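Local structure of acyl-coenzyme A oxidase 1 (Yarrowia lipolytica, 5Y9D) at residues Q509-P512 with R513-L517; Q542-V545 with K546-P550. The protein catalyses the FAD-dependent oxidation of 2,3-saturated acyl-CoA to (2E)-enoyl-CoA by molecular oxygen, releasing hydrogen peroxide in peroxisomal fatty acid beta-oxidation. All blocks are in the same frame, centred on the assembly; numbering follows the deposited sequence.

How the contacts relate
Contact 1 and contact 2 come one after the other along the chain, near the two ends of the same long helix, 519-544. Contact 1 (509-517) starts the short helix 513-516 just ahead of it, and contact 2 (542-550) carries the chain out of it into helix 550-556. Their centres are 41 Å apart and their nearest atoms about 29 Å, so they do not touch. Each lies far out in the subunit, 36 and 35 Å respectively from the centre of the chain, and away from the FAD pocket and from Glu464, the probable proton acceptor. Both are structural: one begins a helix, the other turns the chain after one.

Contact 1: residues Q509-P512 with R513-L517; sequences QGTP and REQLL
The amide of Gln515 lies obliquely against the ring of Pro512: Gln515 NE2 comes to 3.1 Å from Pro512 CG, and Gln515 CD lies 3.5 Å from Pro512 CD. So close an approach is tight and somewhat doubtful. Gln515 CG stands anti to its own carbonyl carbon (chi1 -69°), and the extended chain beyond it runs back to Pro512. The amide's other end, modelled as OE1, is 3.8 Å from Thr511 CG2. An alanine in place of Gln515 would probably leave the proline ring and this methyl without their cover. In the backbone, Leu516 N donates to Pro512 O over 3.2 Å, a fairly straight bond (163°) that closes the first helical turn. Proline suits the N-cap: its missing N-H costs no helical bond and its ring holds phi near the -74° seen, though it offers no capping side chain. Leu516 CG packs 4.0 Å from Thr511 CG2; Thr511 OG1 is hydrogen-bonded to OE1 of Gln506. At Gly510's backbone angles a side chain would strike the preceding carbonyl. Arg513 forms a salt bridge with Glu631 of helix 619-637; Leu516 rests on Ile625 and Leu628 there and, with Thr511 and Gln515, on Phe521 of helix 519-544.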
ATOM      1  N   GLN A 509       6.676  10.526 -38.707  1.00 78.57           N
ATOM      2  CA  GLN A 509       6.423  11.961 -38.859  1.00 88.86           C
ATOM      3  C   GLN A 509       5.489  12.543 -37.783  1.00 93.41           C
ATOM      4  O   GLN A 509       5.094  13.710 -37.876  1.00101.58           O
ATOM      5  CB  GLN A 509       5.859  12.256 -40.255  1.00 95.61           C
ATOM      6  CG  GLN A 509       6.676  11.672 -41.417  1.00104.63           C
ATOM      7  CD  GLN A 509       8.171  12.017 -41.383  1.00104.05           C
ATOM      8  OE1 GLN A 509       8.575  13.100 -40.944  1.00102.94           O
ATOM      9  NE2 GLN A 509       8.994  11.092 -41.863  1.00 98.26           N
ATOM     10  N   GLY A 510       5.154  11.740 -36.766  1.00 87.58           N
ATOM     11  CA  GLY A 510       4.315  12.183 -35.641  1.00 79.51           C
ATOM     12  C   GLY A 510       2.833  11.896 -35.817  1.00 71.24           C
ATOM     13  O   GLY A 510       2.354  11.698 -36.924  1.00 70.65           O
ATOM     14  N   THR A 511       2.106  11.877 -34.711  1.00 67.01           N
ATOM     15  CA  THR A 511       0.657  11.714 -34.727  1.00 64.83           C
ATOM     16  C   THR A 511       0.038  13.079 -34.360  1.00 64.43           C
ATOM     17  O   THR A 511       0.459  13.706 -33.392  1.00 58.40           O
ATOM     18  CB  THR A 511       0.217  10.617 -33.721  1.00 61.40           C
ATOM     19  OG1 THR A 511       1.011   9.437 -33.922  1.00 55.49           O
ATOM     20  CG2 THR A 511      -1.281  10.269 -33.878  1.00 61.17           C
ATOM     21  N   PRO A 512      -0.956  13.551 -35.134  1.00 67.90           N
ATOM     22  CA  PRO A 512      -1.500  14.871 -34.825  1.00 67.66           C
ATOM     23  C   PRO A 512      -2.381  14.854 -33.589  1.00 68.15           C
ATOM     24  O   PRO A 512      -2.752  13.789 -33.090  1.00 67.11           O
ATOM     25  CB  PRO A 512      -2.356  15.187 -36.051  1.00 70.79           C
ATOM     26  CG  PRO A 512      -2.833  13.849 -36.517  1.00 71.39           C
ATOM     27  CD  PRO A 512      -1.710  12.884 -36.215  1.00 68.79           C
ATOM     28  N   ARG A 513      -2.711  16.048 -33.117  1.00 68.64           N
ATOM     29  CA  ARG A 513      -3.614  16.244 -31.988  1.00 66.95           C
ATOM     30  C   ARG A 513      -5.019  15.642 -32.200  1.00 68.33           C
ATOM     31  O   ARG A 513      -5.579  15.052 -31.275  1.00 71.31           O
ATOM     32  CB  ARG A 513      -3.721  17.748 -31.688  1.00 67.41           C
ATOM     33  CG  ARG A 513      -4.955  18.172 -30.899  1.00 68.46           C
ATOM     34  CD  ARG A 513      -5.078  19.682 -30.830  1.00 65.97           C
ATOM     35  NE  ARG A 513      -4.143  20.226 -29.853  1.00 65.24           N
ATOM     36  CZ  ARG A 513      -4.394  20.359 -28.550  1.00 65.02           C
ATOM     37  NH1 ARG A 513      -3.446  20.860 -27.763  1.00 67.17           N
ATOM     38  NH2 ARG A 513      -5.578  20.007 -28.025  1.00 59.81           N
ATOM     39  N   GLU A 514      -5.581  15.803 -33.399  1.00 67.16           N
ATOM     40  CA  GLU A 514      -6.962  15.378 -33.699  1.00 66.81           C
ATOM     41  C   GLU A 514      -7.131  13.876 -33.532  1.00 65.59           C
ATOM     42  O   GLU A 514      -8.141  13.408 -33.003  1.00 67.17           O
ATOM     43  CB  GLU A 514      -7.370  15.739 -35.139  1.00 71.31           C
ATOM     44  CG  GLU A 514      -7.539  17.229 -35.429  1.00 73.66           C
ATOM     45  CD  GLU A 514      -6.226  17.949 -35.725  1.00 71.57           C
ATOM     46  OE1 GLU A 514      -6.025  19.064 -35.177  1.00 65.77           O
ATOM     47  OE2 GLU A 514      -5.397  17.399 -36.491  1.00 70.04           O
ATOM     48  N   GLN A 515      -6.153  13.121 -34.006  1.00 63.40           N
ATOM     49  CA  GLN A 515      -6.170  11.666 -33.837  1.00 65.26           C
ATOM     50  C   GLN A 515      -5.977  11.284 -32.367  1.00 56.58           C
ATOM     51  O   GLN A 515      -6.675  10.432 -31.830  1.00 51.13           O
ATOM     52  CB  GLN A 515      -5.084  11.022 -34.704  1.00 65.41           C
ATOM     53  CG  GLN A 515      -5.373  11.128 -36.187  1.00 66.83           C
ATOM     54  CD  GLN A 515      -4.221  10.635 -37.026  1.00 72.90           C
ATOM     55  OE1 GLN A 515      -3.639   9.579 -36.747  1.00 75.51           O
ATOM     56  NE2 GLN A 515      -3.870  11.404 -38.056  1.00 73.52           N
ATOM     57  N   LEU A 516      -5.034  11.946 -31.720  1.00 54.05           N
ATOM     58  CA  LEU A 516      -4.770  11.696 -30.319  1.00 57.21           C
ATOM     59  C   LEU A 516      -5.942  12.023 -29.362  1.00 55.90           C
ATOM     60  O   LEU A 516      -5.947  11.537 -28.232  1.00 58.68           O
ATOM     61  CB  LEU A 516      -3.493  12.432 -29.896  1.00 60.08           C
ATOM     62  CG  LEU A 516      -2.157  11.798 -30.313  1.00 60.09           C
ATOM     63  CD1 LEU A 516      -1.006  12.677 -29.837  1.00 59.77           C
ATOM     64  CD2 LEU A 516      -2.004  10.372 -29.787  1.00 59.61           C
ATOM     65  N   LEU A 517      -6.920  12.819 -29.801  1.00 53.82           N
ATOM     66  CA  LEU A 517      -8.169  13.013 -29.049  1.00 54.03           C
ATOM     67  C   LEU A 517      -9.333  12.210 -29.617  1.00 55.10           C
ATOM     68  O   LEU A 517     -10.495  12.493 -29.304  1.00 54.63           O
ATOM     69  CB  LEU A 517      -8.570  14.491 -29.031  1.00 56.64           C
ATOM     70  CG  LEU A 517      -7.787  15.422 -28.119  1.00 56.61           C
ATOM     71  CD1 LEU A 517      -8.316  16.837 -28.303  1.00 58.11           C
ATOM     72  CD2 LEU A 517      -7.904  14.976 -26.669  1.00 57.09           C
TER

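Contact 2: residues Q542-V545 with K546-P550; sequences QELV and KTLNP
Leu544 and Leu548 lie side by side and point the same way, their CD2 methyls meeting at 3.8 Å. Both have CG anti to the carbonyl carbon (chi1 -74° and -84°), in keeping with this shared course. Two apolar leucines suit this more closely packed side, where Leu548 CB also sits 3.5 Å from Leu544 O. That same oxygen is gripped twice. Leu548 N donates to it over 3.0 Å, close to the carbonyl plane and with little bend (158°). Thr547 N reaches it over 3.1 Å from above that plane. Accepting from the third and the fourth residue on, Leu544 O marks where helical bonding gives way to a turn as the chain leaves helix 519-544. A weaker CA-H...O contact from Val545 CA to Leu548 O (3.5 Å) adds to these bonds.

The other side is looser and faces solvent. Lys546 lays its aliphatic start over the carbonyls of the last helical turn, CB 3.6 Å from Glu543 O and CG 3.8 Å from Gln542 O; its bent chain, ending in charged NZ, suits an exposed position. Glu543 is exposed too, its carboxylate close to that of Asp539. Asn549 is at the N-cap, without a side-chain capping bond; its backbone N is hydrogen-bonded to OE1 of Gln552. Pro550, with no amide hydrogen to place, opens helix 550-556. Leu544 also packs on Ala553 and Glu556, leaning helix 519-544 against that helix.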
ATOM      1  N   GLN A 542       4.538 -21.331 -29.821  1.00 54.91           N
ATOM      2  CA  GLN A 542       4.617 -22.313 -30.920  1.00 58.53           C
ATOM      3  C   GLN A 542       6.026 -22.923 -31.058  1.00 59.21           C
ATOM      4  O   GLN A 542       6.174 -24.148 -31.087  1.00 59.71           O
ATOM      5  CB  GLN A 542       4.226 -21.640 -32.221  1.00 61.80           C
ATOM      6  CG  GLN A 542       2.772 -21.220 -32.295  1.00 65.83           C
ATOM      7  CD  GLN A 542       2.546 -20.115 -33.307  1.00 70.21           C
ATOM      8  OE1 GLN A 542       3.202 -19.070 -33.277  1.00 72.63           O
ATOM      9  NE2 GLN A 542       1.609 -20.342 -34.211  1.00 69.82           N
ATOM     10  N   GLU A 543       7.041 -22.054 -31.116  1.00 57.77           N
ATOM     11  CA  GLU A 543       8.449 -22.463 -31.126  1.00 58.06           C
ATOM     12  C   GLU A 543       8.788 -23.340 -29.925  1.00 56.43           C
ATOM     13  O   GLU A 543       9.544 -24.287 -30.051  1.00 51.38           O
ATOM     14  CB  GLU A 543       9.397 -21.258 -31.077  1.00 60.43           C
ATOM     15  CG  GLU A 543       9.326 -20.267 -32.231  1.00 65.47           C
ATOM     16  CD  GLU A 543       9.608 -18.838 -31.752  1.00 71.61           C
ATOM     17  OE1 GLU A 543      10.721 -18.590 -31.221  1.00 70.13           O
ATOM     18  OE2 GLU A 543       8.708 -17.965 -31.883  1.00 67.03           O
ATOM     19  N   LEU A 544       8.250 -23.003 -28.757  1.00 57.53           N
ATOM     20  CA  LEU A 544       8.570 -23.744 -27.538  1.00 55.55           C
ATOM     21  C   LEU A 544       7.919 -25.112 -27.481  1.00 53.73           C
ATOM     22  O   LEU A 544       8.560 -26.074 -27.081  1.00 56.85           O
ATOM     23  CB  LEU A 544       8.215 -22.933 -26.303  1.00 55.68           C
ATOM     24  CG  LEU A 544       9.208 -21.799 -26.068  1.00 61.04           C
ATOM     25  CD1 LEU A 544       8.665 -20.763 -25.086  1.00 63.73           C
ATOM     26  CD2 LEU A 544      10.550 -22.338 -25.593  1.00 61.43           C
ATOM     27  N   VAL A 545       6.673 -25.222 -27.923  1.00 54.08           N
ATOM     28  CA  VAL A 545       5.959 -26.502 -27.872  1.00 57.25           C
ATOM     29  C   VAL A 545       6.612 -27.592 -28.747  1.00 60.84           C
ATOM     30  O   VAL A 545       6.193 -28.751 -28.731  1.00 67.26           O
ATOM     31  CB  VAL A 545       4.455 -26.304 -28.209  1.00 59.83           C
ATOM     32  CG1 VAL A 545       3.706 -27.624 -28.411  1.00 63.44           C
ATOM     33  CG2 VAL A 545       3.783 -25.529 -27.085  1.00 63.31           C
ATOM     34  N   LYS A 546       7.648 -27.240 -29.498  1.00 65.09           N
ATOM     35  CA  LYS A 546       8.366 -28.240 -30.275  1.00 68.07           C
ATOM     36  C   LYS A 546       9.229 -29.152 -29.413  1.00 64.09           C
ATOM     37  O   LYS A 546       9.391 -30.314 -29.751  1.00 63.97           O
ATOM     38  CB  LYS A 546       9.183 -27.581 -31.382  1.00 75.81           C
ATOM     39  CG  LYS A 546       8.318 -26.930 -32.465  1.00 83.66           C
ATOM     40  CD  LYS A 546       7.244 -27.885 -33.002  1.00 87.23           C
ATOM     41  CE  LYS A 546       6.940 -27.658 -34.479  1.00 92.20           C
ATOM     42  NZ  LYS A 546       6.676 -26.229 -34.805  1.00 93.80           N
ATOM     43  N   THR A 547       9.752 -28.648 -28.297  1.00 57.03           N
ATOM     44  CA  THR A 547      10.434 -29.505 -27.329  1.00 57.11           C
ATOM     45  C   THR A 547       9.617 -29.699 -26.025  1.00 62.18           C
ATOM     46  O   THR A 547       9.487 -30.827 -25.494  1.00 55.84           O
ATOM     47  CB  THR A 547      11.865 -29.007 -26.985  1.00 59.83           C
ATOM     48  OG1 THR A 547      12.065 -29.094 -25.563  1.00 58.49           O
ATOM     49  CG2 THR A 547      12.136 -27.560 -27.459  1.00 56.98           C
ATOM     50  N   LEU A 548       9.071 -28.587 -25.527  1.00 60.26           N
ATOM     51  CA  LEU A 548       8.354 -28.543 -24.254  1.00 51.65           C
ATOM     52  C   LEU A 548       6.896 -28.993 -24.372  1.00 47.65           C
ATOM     53  O   LEU A 548       6.328 -29.051 -25.453  1.00 45.66           O
ATOM     54  CB  LEU A 548       8.401 -27.116 -23.707  1.00 52.99           C
ATOM     55  CG  LEU A 548       9.613 -26.637 -22.896  1.00 53.55           C
ATOM     56  CD1 LEU A 548      10.925 -27.325 -23.220  1.00 51.90           C
ATOM     57  CD2 LEU A 548       9.762 -25.134 -23.080  1.00 54.74           C
ATOM     58  N   ASN A 549       6.311 -29.334 -23.235  1.00 48.66           N
ATOM     59  CA  ASN A 549       4.883 -29.543 -23.127  1.00 49.02           C
ATOM     60  C   ASN A 549       4.262 -28.168 -22.997  1.00 45.62           C
ATOM     61  O   ASN A 549       4.971 -27.215 -22.632  1.00 39.38           O
ATOM     62  CB  ASN A 549       4.559 -30.320 -21.858  1.00 56.57           C
ATOM     63  CG  ASN A 549       5.054 -31.745 -21.895  1.00 61.95           C
ATOM     64  OD1 ASN A 549       5.626 -32.212 -22.882  1.00 64.58           O
ATOM     65  ND2 ASN A 549       4.823 -32.454 -20.806  1.00 68.23           N
ATOM     66  N   PRO A 550       2.947 -28.052 -23.259  1.00 41.14           N
ATOM     67  CA  PRO A 550       2.288 -26.744 -23.072  1.00 44.47           C
ATOM     68  C   PRO A 550       2.642 -26.073 -21.723  1.00 42.39           C
ATOM     69  O   PRO A 550       3.065 -24.925 -21.690  1.00 40.59           O
ATOM     70  CB  PRO A 550       0.795 -27.078 -23.162  1.00 45.05           C
ATOM     71  CG  PRO A 550       0.709 -28.350 -23.960  1.00 44.87           C
ATOM     72  CD  PRO A 550       2.033 -29.078 -23.795  1.00 44.75           C
TER